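Local atomic coordinates of TIR-like domain-containing protein (Prevotella corporis, PDB entry 7EBD), a protein that is a bacterial member of the STING family and binds the ligand C2E in a two-chain assembly. Residues E24-V27 and T28-T32; D54-I57 and K58-A61; A61-F64 and Y65-G69. All blocks are in the same frame, centred on the assembly; numbering follows the deposited sequence.

Interaction 1: E24-V27 and T28-T32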
ATOM      1  N   GLU A  24       7.212   8.650  12.576  1.00 17.91           N
ATOM      2  CA  GLU A  24       6.840   8.632  13.986  1.00 21.87           C
ATOM      3  C   GLU A  24       7.643   7.591  14.753  1.00 31.01           C
ATOM      4  O   GLU A  24       8.071   7.838  15.886  1.00 36.47           O
ATOM      5  CB  GLU A  24       5.341   8.373  14.134  1.00 15.68           C
ATOM      6  CG  GLU A  24       4.852   8.459  15.569  1.00 30.01           C
ATOM      7  CD  GLU A  24       3.361   8.232  15.689  1.00 62.45           C
ATOM      8  OE1 GLU A  24       2.923   7.743  16.752  1.00 75.51           O
ATOM      9  OE2 GLU A  24       2.628   8.536  14.725  1.00 72.44           O
ATOM     10  N   TRP A  25       7.864   6.421  14.151  1.00 20.11           N
ATOM     11  CA  TRP A  25       8.677   5.403  14.808  1.00 21.88           C
ATOM     12  C   TRP A  25      10.116   5.872  14.974  1.00 26.51           C
ATOM     13  O   TRP A  25      10.730   5.658  16.026  1.00 27.16           O
ATOM     14  CB  TRP A  25       8.630   4.098  14.016  1.00 18.67           C
ATOM     15  CG  TRP A  25       9.464   3.008  14.618  1.00 27.68           C
ATOM     16  CD1 TRP A  25       9.052   2.058  15.504  1.00 34.49           C
ATOM     17  CD2 TRP A  25      10.856   2.759  14.381  1.00 31.08           C
ATOM     18  NE1 TRP A  25      10.098   1.229  15.833  1.00 41.66           N
ATOM     19  CE2 TRP A  25      11.217   1.639  15.157  1.00 29.19           C
ATOM     20  CE3 TRP A  25      11.832   3.373  13.590  1.00 37.24           C
ATOM     21  CZ2 TRP A  25      12.510   1.120  15.161  1.00 36.36           C
ATOM     22  CZ3 TRP A  25      13.113   2.854  13.593  1.00 34.98           C
ATOM     23  CH2 TRP A  25      13.441   1.741  14.375  1.00 40.74           C
ATOM     24  N   ILE A  26      10.673   6.511  13.943  1.00 16.24           N
ATOM     25  CA  ILE A  26      12.046   7.001  14.023  1.00 18.79           C
ATOM     26  C   ILE A  26      12.184   8.022  15.143  1.00 26.97           C
ATOM     27  O   ILE A  26      13.163   8.009  15.900  1.00 23.25           O
ATOM     28  CB  ILE A  26      12.486   7.584  12.666  1.00 16.07           C
ATOM     29  CG1 ILE A  26      12.672   6.470  11.636  1.00 26.68           C
ATOM     30  CG2 ILE A  26      13.767   8.393  12.816  1.00 22.09           C
ATOM     31  CD1 ILE A  26      13.027   6.974  10.252  1.00 16.05           C
ATOM     32  N   VAL A  27      11.203   8.913  15.279  1.00 27.68           N
ATOM     33  CA  VAL A  27      11.332  10.002  16.243  1.00 31.54           C
ATOM     34  C   VAL A  27      11.051   9.522  17.664  1.00 30.85           C
ATOM     35  O   VAL A  27      11.797   9.841  18.598  1.00 45.45           O
ATOM     36  CB  VAL A  27      10.419  11.178  15.850  1.00 28.24           C
ATOM     37  CG1 VAL A  27      10.397  12.217  16.956  1.00 30.10           C
ATOM     38  CG2 VAL A  27      10.900  11.803  14.550  1.00 16.19           C
ATOM     39  N   THR A  28       9.982   8.745  17.860  1.00 30.58           N
ATOM     40  CA  THR A  28       9.482   8.474  19.202  1.00 33.96           C
ATOM     41  C   THR A  28       9.787   7.078  19.730  1.00 35.69           C
ATOM     42  O   THR A  28       9.658   6.859  20.938  1.00 47.71           O
ATOM     43  CB  THR A  28       7.962   8.695  19.262  1.00 34.26           C
ATOM     44  OG1 THR A  28       7.292   7.676  18.509  1.00 24.45           O
ATOM     45  CG2 THR A  28       7.600  10.057  18.684  1.00 33.14           C
ATOM     46  N   GLU A  29      10.185   6.137  18.878  1.00 40.30           N
ATOM     47  CA  GLU A  29      10.381   4.758  19.307  1.00 34.51           C
ATOM     48  C   GLU A  29      11.780   4.221  19.059  1.00 38.11           C
ATOM     49  O   GLU A  29      12.267   3.421  19.863  1.00 37.12           O
ATOM     50  CB  GLU A  29       9.372   3.829  18.613  1.00 36.63           C
ATOM     51  CG  GLU A  29       7.940   4.006  19.085  1.00 47.13           C
ATOM     52  CD  GLU A  29       6.971   3.084  18.368  1.00 69.84           C
ATOM     53  OE1 GLU A  29       6.731   3.289  17.159  1.00 75.93           O
ATOM     54  OE2 GLU A  29       6.458   2.144  19.012  1.00 77.76           O
HETATM   55  N   MSE A  30      12.437   4.633  17.981  1.00 43.80           N
HETATM   56  CA  MSE A  30      13.772   4.137  17.652  1.00 42.87           C
HETATM   57  C   MSE A  30      14.848   4.364  18.733  1.00 48.67           C
HETATM   58  O   MSE A  30      15.626   3.448  19.004  1.00 48.59           O
HETATM   59  CB  MSE A  30      14.241   4.750  16.332  1.00 36.77           C
HETATM   60  CG  MSE A  30      15.571   4.207  15.853  1.00 40.77           C
HETATM   61 SE   MSE A  30      16.360   5.344  14.496  1.00 54.00          SE
HETATM   62  CE  MSE A  30      16.415   7.011  15.508  1.00 50.55           C
ATOM     63  N   PRO A  31      14.915   5.558  19.342  1.00 43.87           N
ATOM     64  CA  PRO A  31      15.922   5.776  20.399  1.00 40.22           C
ATOM     65  C   PRO A  31      15.783   4.839  21.586  1.00 42.11           C
ATOM     66  O   PRO A  31      16.725   4.740  22.386  1.00 49.65           O
ATOM     67  CB  PRO A  31      15.686   7.233  20.819  1.00 35.23           C
ATOM     68  CG  PRO A  31      15.070   7.862  19.635  1.00 40.56           C
ATOM     69  CD  PRO A  31      14.188   6.807  19.047  1.00 39.09           C
ATOM     70  N   THR A  32      14.653   4.147  21.726  1.00 38.31           N
ATOM     71  CA  THR A  32      14.441   3.212  22.822  1.00 38.68           C
ATOM     72  C   THR A  32      14.315   1.774  22.337  1.00 47.61           C
ATOM     73  O   THR A  32      13.951   0.895  23.125  1.00 44.53           O
ATOM     74  CB  THR A  32      13.192   3.602  23.620  1.00 42.92           C
ATOM     75  OG1 THR A  32      12.022   3.358  22.829  1.00 50.61           O
ATOM     76  CG2 THR A  32      13.233   5.078  23.970  1.00 46.51           C
TER

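Interaction 2: D54-I57 and K58-A61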
ATOM      1  N   ASP A  54       8.956   1.431 -14.792  1.00 81.56           N
ATOM      2  CA  ASP A  54       9.104   0.232 -15.595  1.00 77.30           C
ATOM      3  C   ASP A  54       8.006  -0.771 -15.249  1.00 86.49           C
ATOM      4  O   ASP A  54       7.120  -0.510 -14.430  1.00 86.61           O
ATOM      5  CB  ASP A  54      10.497  -0.365 -15.404  1.00 75.56           C
ATOM      6  CG  ASP A  54      10.917  -0.411 -13.951  1.00 83.92           C
ATOM      7  OD1 ASP A  54      10.312  -1.187 -13.182  1.00 92.63           O
ATOM      8  OD2 ASP A  54      11.850   0.330 -13.577  1.00 88.03           O
ATOM      9  N   THR A  55       8.067  -1.940 -15.890  1.00 95.35           N
ATOM     10  CA  THR A  55       6.998  -2.926 -15.752  1.00 96.77           C
ATOM     11  C   THR A  55       6.862  -3.423 -14.317  1.00 90.67           C
ATOM     12  O   THR A  55       5.747  -3.683 -13.849  1.00 96.00           O
ATOM     13  CB  THR A  55       7.246  -4.101 -16.698  1.00 92.28           C
ATOM     14  OG1 THR A  55       8.522  -4.688 -16.410  1.00 89.22           O
ATOM     15  CG2 THR A  55       7.228  -3.628 -18.144  1.00 91.58           C
ATOM     16  N   ASP A  56       7.976  -3.561 -13.600  1.00 67.42           N
ATOM     17  CA  ASP A  56       7.966  -4.155 -12.263  1.00 51.81           C
ATOM     18  C   ASP A  56       8.777  -3.281 -11.311  1.00 35.54           C
ATOM     19  O   ASP A  56      10.011  -3.307 -11.335  1.00 42.83           O
ATOM     20  CB  ASP A  56       8.509  -5.580 -12.299  1.00 49.12           C
ATOM     21  CG  ASP A  56       8.060  -6.404 -11.111  1.00 48.68           C
ATOM     22  OD1 ASP A  56       7.691  -5.811 -10.074  1.00 47.28           O
ATOM     23  OD2 ASP A  56       8.069  -7.649 -11.215  1.00 43.10           O
ATOM     24  N   ILE A  57       8.082  -2.528 -10.457  1.00 36.88           N
ATOM     25  CA  ILE A  57       8.770  -1.672  -9.496  1.00 28.34           C
ATOM     26  C   ILE A  57       9.360  -2.500  -8.362  1.00 33.63           C
ATOM     27  O   ILE A  57      10.359  -2.104  -7.751  1.00 22.84           O
ATOM     28  CB  ILE A  57       7.811  -0.584  -8.977  1.00 25.24           C
ATOM     29  CG1 ILE A  57       7.363   0.311 -10.134  1.00 35.71           C
ATOM     30  CG2 ILE A  57       8.465   0.259  -7.891  1.00 20.36           C
ATOM     31  CD1 ILE A  57       6.508   1.468  -9.705  1.00 34.78           C
ATOM     32  N   LYS A  58       8.778  -3.666  -8.075  1.00 35.31           N
ATOM     33  CA  LYS A  58       9.331  -4.525  -7.032  1.00 36.05           C
ATOM     34  C   LYS A  58      10.733  -5.000  -7.392  1.00 31.05           C
ATOM     35  O   LYS A  58      11.610  -5.086  -6.525  1.00 37.41           O
ATOM     36  CB  LYS A  58       8.403  -5.715  -6.786  1.00 39.46           C
ATOM     37  CG  LYS A  58       7.177  -5.378  -5.955  1.00 51.00           C
ATOM     38  CD  LYS A  58       6.287  -6.595  -5.755  1.00 65.42           C
ATOM     39  CE  LYS A  58       5.640  -7.029  -7.064  1.00 79.59           C
ATOM     40  NZ  LYS A  58       4.608  -8.084  -6.852  1.00 85.68           N
ATOM     41  N   LYS A  59      10.971  -5.296  -8.673  1.00 37.08           N
ATOM     42  CA  LYS A  59      12.299  -5.728  -9.093  1.00 28.75           C
ATOM     43  C   LYS A  59      13.308  -4.591  -8.993  1.00 20.87           C
ATOM     44  O   LYS A  59      14.442  -4.798  -8.544  1.00 22.39           O
ATOM     45  CB  LYS A  59      12.245  -6.284 -10.516  1.00 31.85           C
ATOM     46  CG  LYS A  59      11.409  -7.548 -10.646  1.00 38.93           C
ATOM     47  CD  LYS A  59      11.391  -8.067 -12.077  1.00 44.08           C
ATOM     48  CE  LYS A  59      10.941  -9.520 -12.126  1.00 46.77           C
ATOM     49  NZ  LYS A  59      10.666  -9.977 -13.516  1.00 38.74           N
ATOM     50  N   SER A  60      12.916  -3.383  -9.408  1.00 21.10           N
ATOM     51  CA  SER A  60      13.799  -2.233  -9.247  1.00 33.40           C
ATOM     52  C   SER A  60      14.105  -1.984  -7.778  1.00 29.69           C
ATOM     53  O   SER A  60      15.240  -1.650  -7.418  1.00 28.23           O
ATOM     54  CB  SER A  60      13.171  -0.993  -9.885  1.00 33.54           C
ATOM     55  OG  SER A  60      12.877  -1.219 -11.253  1.00 46.19           O
ATOM     56  N   ALA A  61      13.109  -2.167  -6.909  1.00 30.60           N
ATOM     57  CA  ALA A  61      13.326  -1.972  -5.480  1.00 28.91           C
ATOM     58  C   ALA A  61      14.292  -3.008  -4.922  1.00 39.97           C
ATOM     59  O   ALA A  61      15.202  -2.665  -4.161  1.00 37.44           O
ATOM     60  CB  ALA A  61      11.993  -2.023  -4.735  1.00 18.51           C
TER

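Interaction 3: A61-F64 and Y65-G69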
ATOM      1  N   ALA A  61      13.109  -2.167  -6.909  1.00 30.60           N
ATOM      2  CA  ALA A  61      13.326  -1.972  -5.480  1.00 28.91           C
ATOM      3  C   ALA A  61      14.292  -3.008  -4.922  1.00 39.97           C
ATOM      4  O   ALA A  61      15.202  -2.665  -4.161  1.00 37.44           O
ATOM      5  CB  ALA A  61      11.993  -2.023  -4.735  1.00 18.51           C
HETATM    6  N   MSE A  62      14.117  -4.274  -5.291  1.00 43.27           N
HETATM    7  CA  MSE A  62      15.016  -5.335  -4.842  1.00 40.87           C
HETATM    8  C   MSE A  62      16.447  -5.087  -5.309  1.00 37.16           C
HETATM    9  O   MSE A  62      17.402  -5.235  -4.538  1.00 39.63           O
HETATM   10  CB  MSE A  62      14.532  -6.700  -5.338  1.00 53.24           C
HETATM   11  CG  MSE A  62      13.401  -7.292  -4.513  1.00 80.48           C
HETATM   12 SE   MSE A  62      12.816  -9.050  -5.131  1.00102.00          SE
HETATM   13  CE  MSE A  62      11.903  -8.518  -6.768  1.00 99.34           C
ATOM     14  N   LEU A  63      16.587  -4.695  -6.577  1.00 43.17           N
ATOM     15  CA  LEU A  63      17.911  -4.417  -7.122  1.00 41.40           C
ATOM     16  C   LEU A  63      18.566  -3.241  -6.408  1.00 34.36           C
ATOM     17  O   LEU A  63      19.754  -3.292  -6.072  1.00 38.36           O
ATOM     18  CB  LEU A  63      17.812  -4.150  -8.623  1.00 42.97           C
ATOM     19  CG  LEU A  63      19.108  -4.242  -9.428  1.00 35.78           C
ATOM     20  CD1 LEU A  63      19.719  -5.632  -9.314  1.00 27.49           C
ATOM     21  CD2 LEU A  63      18.853  -3.880 -10.883  1.00 33.39           C
ATOM     22  N   PHE A  64      17.802  -2.173  -6.159  1.00 30.54           N
ATOM     23  CA  PHE A  64      18.351  -1.018  -5.458  1.00 31.12           C
ATOM     24  C   PHE A  64      18.741  -1.372  -4.030  1.00 37.86           C
ATOM     25  O   PHE A  64      19.779  -0.919  -3.532  1.00 33.66           O
ATOM     26  CB  PHE A  64      17.340   0.130  -5.471  1.00 28.02           C
ATOM     27  CG  PHE A  64      17.735   1.300  -4.616  1.00 33.51           C
ATOM     28  CD1 PHE A  64      18.671   2.218  -5.063  1.00 41.85           C
ATOM     29  CD2 PHE A  64      17.161   1.490  -3.369  1.00 31.52           C
ATOM     30  CE1 PHE A  64      19.032   3.300  -4.281  1.00 35.37           C
ATOM     31  CE2 PHE A  64      17.520   2.570  -2.582  1.00 34.71           C
ATOM     32  CZ  PHE A  64      18.455   3.475  -3.040  1.00 29.55           C
ATOM     33  N   TYR A  65      17.923  -2.179  -3.353  1.00 40.88           N
ATOM     34  CA  TYR A  65      18.238  -2.568  -1.981  1.00 42.68           C
ATOM     35  C   TYR A  65      19.490  -3.430  -1.924  1.00 45.77           C
ATOM     36  O   TYR A  65      20.315  -3.275  -1.014  1.00 40.02           O
ATOM     37  CB  TYR A  65      17.057  -3.305  -1.347  1.00 34.13           C
ATOM     38  CG  TYR A  65      15.780  -2.498  -1.262  1.00 30.74           C
ATOM     39  CD1 TYR A  65      15.805  -1.109  -1.304  1.00 23.75           C
ATOM     40  CD2 TYR A  65      14.547  -3.126  -1.130  1.00 25.21           C
ATOM     41  CE1 TYR A  65      14.640  -0.371  -1.224  1.00 24.83           C
ATOM     42  CE2 TYR A  65      13.377  -2.397  -1.048  1.00 24.99           C
ATOM     43  CZ  TYR A  65      13.429  -1.020  -1.096  1.00 29.97           C
ATOM     44  OH  TYR A  65      12.265  -0.292  -1.013  1.00 21.47           O
ATOM     45  N   LYS A  66      19.658  -4.343  -2.886  1.00 52.04           N
ATOM     46  CA  LYS A  66      20.845  -5.193  -2.864  1.00 55.90           C
ATOM     47  C   LYS A  66      22.093  -4.404  -3.249  1.00 55.46           C
ATOM     48  O   LYS A  66      23.173  -4.635  -2.696  1.00 66.62           O
ATOM     49  CB  LYS A  66      20.644  -6.398  -3.788  1.00 59.09           C
ATOM     50  CG  LYS A  66      21.758  -7.449  -3.740  1.00 71.63           C
ATOM     51  CD  LYS A  66      22.878  -7.187  -4.737  1.00 81.37           C
ATOM     52  CE  LYS A  66      22.464  -7.569  -6.145  1.00 90.51           C
ATOM     53  NZ  LYS A  66      23.160  -6.745  -7.172  1.00 93.49           N
ATOM     54  N   LYS A  67      21.963  -3.457  -4.182  1.00 50.74           N
ATOM     55  CA  LYS A  67      23.113  -2.659  -4.591  1.00 58.39           C
ATOM     56  C   LYS A  67      23.537  -1.653  -3.529  1.00 64.03           C
ATOM     57  O   LYS A  67      24.658  -1.137  -3.596  1.00 64.31           O
ATOM     58  CB  LYS A  67      22.824  -1.933  -5.905  1.00 60.04           C
ATOM     59  CG  LYS A  67      22.709  -2.847  -7.117  1.00 59.62           C
ATOM     60  CD  LYS A  67      22.573  -2.037  -8.396  1.00 52.10           C
ATOM     61  CE  LYS A  67      22.646  -2.922  -9.628  1.00 49.80           C
ATOM     62  NZ  LYS A  67      22.560  -2.123 -10.883  1.00 60.55           N
ATOM     63  N   GLN A  68      22.676  -1.359  -2.557  1.00 56.90           N
ATOM     64  CA  GLN A  68      22.998  -0.418  -1.494  1.00 41.43           C
ATOM     65  C   GLN A  68      23.491  -1.101  -0.225  1.00 41.75           C
ATOM     66  O   GLN A  68      23.861  -0.410   0.729  1.00 40.94           O
ATOM     67  CB  GLN A  68      21.779   0.451  -1.169  1.00 46.52           C
ATOM     68  CG  GLN A  68      21.396   1.435  -2.264  1.00 54.78           C
ATOM     69  CD  GLN A  68      22.455   2.491  -2.509  1.00 51.78           C
ATOM     70  OE1 GLN A  68      23.108   2.961  -1.578  1.00 59.67           O
ATOM     71  NE2 GLN A  68      22.630   2.871  -3.770  1.00 47.11           N
ATOM     72  N   GLY A  69      23.505  -2.432  -0.189  1.00 35.68           N
ATOM     73  CA  GLY A  69      23.952  -3.157   0.984  1.00 42.19           C
ATOM     74  C   GLY A  69      23.036  -2.996   2.180  1.00 43.50           C
ATOM     75  O   GLY A  69      23.500  -2.772   3.302  1.00 49.57           O
TER

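Interaction 1: E24-V27 and T28-T32
W25 and selenomethionine M30 both carry CG anti to the backbone N (chi1 179° and -175°), which lays the start of the M30 side chain across one face of the indole at the end of helix 6-28. M30 CB stands 3.8 Å from the centroid of the six-membered ring of W25, a CH-pi contact. E29 CB makes a second one over the same indole, 4.0 Å from the centroid of the five-membered ring of W25. The E29 carboxylate is turned steeply against the ring plane, and its OE1 comes to 3.1 Å from W25 CD1. M30 SE meets the ring only obliquely, as a Met-aromatic contact; the bend at its last torsion (57°) then returns the methyl to the helix, with CE 3.4 Å from I26 O. Two carbonyls tie off the last turn. T28 OG1 donates to E24 O (2.7 Å) from above the carbonyl plane, while T28 N approaches the same oxygen from the opposite face. W25 O accepts from E29 N (2.9 Å) and from M30 N (2.8 Å) as the chain passes into the short 3-10 segment 30-32. Beyond the contact, M75 and L95 pack on W25, and F150 of helix 149-154 touches E24, V27 and T28. The chemistry is that of a well-bonded helix C-terminus: each of two carbonyls grips a pair of donors, T28 satisfying E24 O with its hydroxyl as well as its amide, and the face of buried W25 supports E29 and M30 where the chain leaves the helix.

Interaction 2: D54-I57 and K58-A61
D56 and K59 meet with their side chains roughly at right angles, the aliphatic part of the lysine passing over the carboxylate at the start of helix 57-67. K59 CG lies 3.4 Å from D56 OD2, whereas the ammonium atom K59 NZ stays 4.2 Å from D56 OD2, too far for a salt bridge, though the opposite charges probably attract. The other oxygen of D56, OD1, turns to the first turn of the helix. As the N-cap residue, with CG anti to the backbone N (chi1 -159°), D56 places OD1 3.1 Å from K58 N in a weak capping bond, bent to 129° at the hydrogen. K58 crosses D56 obliquely, its CB 3.4 Å from D56 OD1, and farther out it packs on L21 of the second subunit. D54, poorly ordered, comes from the preceding loop: S60 OG donates to D54 OD2 (3.0 Å) on the syn side, 26° out of the carboxylate plane. Backbone bonds complete the turn, a weak one from S60 N to D56 O and a firm one of 2.9 Å from A61 N to I57 O. I57 turns to P50, M100 and helix 104-111. Two carboxylates thus gather at the amino end of one helix, one taking an amide N-H and the other a serine hydroxyl; their negative charge probably suits the positive end of the helix dipole, and the two lysines close by would offset part of it.

Interaction 3: A61-F64 and Y65-G69
Y65 N donates to A61 O over 2.9 Å, and the same step recurs from K66 N to M62 O and from K67 N to L63 O, so three successive bonds carry helix 57-67 through this segment. The fourth, Q68 N to F64 O, is weak, 3.1 Å long but bent to 126° at the hydrogen. G69, with positive phi, then closes the helix in a Schellman motif; one of its bonds runs weakly from G69 N to K66 O. Away from the backbone, the hydroxyl of Y65 is hydrogen-bonded to the backbone N of M100. The Y65 ring swings back along its own helix, with CG anti to the carbonyl carbon (chi1 -61°), which sets one face over A61 O and brings CE2 to 4.0 Å from A61 CB. F64 has CG anti to the backbone N (chi1 172°). Its ring offers a face to Q68, whose CG sits 3.8 Å from the F64 ring centroid in a CH-pi contact, while the edge of that ring meets Y65, F64 CD2 being 3.6 Å from Y65 CD1. On the exposed flank, L63 CG touches the stretched chain of K67 at CE (3.8 Å). Through F64 and Y65 the helix packs on the central mixed sheet: F64 on Y98 and Y65 on D99, a C2E-pocket residue, both of strand 94-99, with M100 just beyond touching A61 and F64, and L70 before strand 71-75 against Y65.

In the fold
Interactions 2 and 3 share A61 and cover the capped start and the remaining, C-terminal part of one helix, 57-67, their centres about 11 Å apart. Interaction 1 ends a different helix, 6-28, and its centre lies about 30 Å from that of interaction 2, across the centre of the chain. Interactions 1 and 2 are both partly buried; the first sets W25 against strands 71-75 and 94-99 and M30 against 94-99. Interaction 3 is a surface contact with two aromatic residues turned to strand 94-99. Interaction 2 depends on carboxylates at a helix start; the other two are helix ends, where carbonyls and aromatic faces do the work. The side chain of Y65 lies about 5 Å from C2E, nearer than those of K58 and W25.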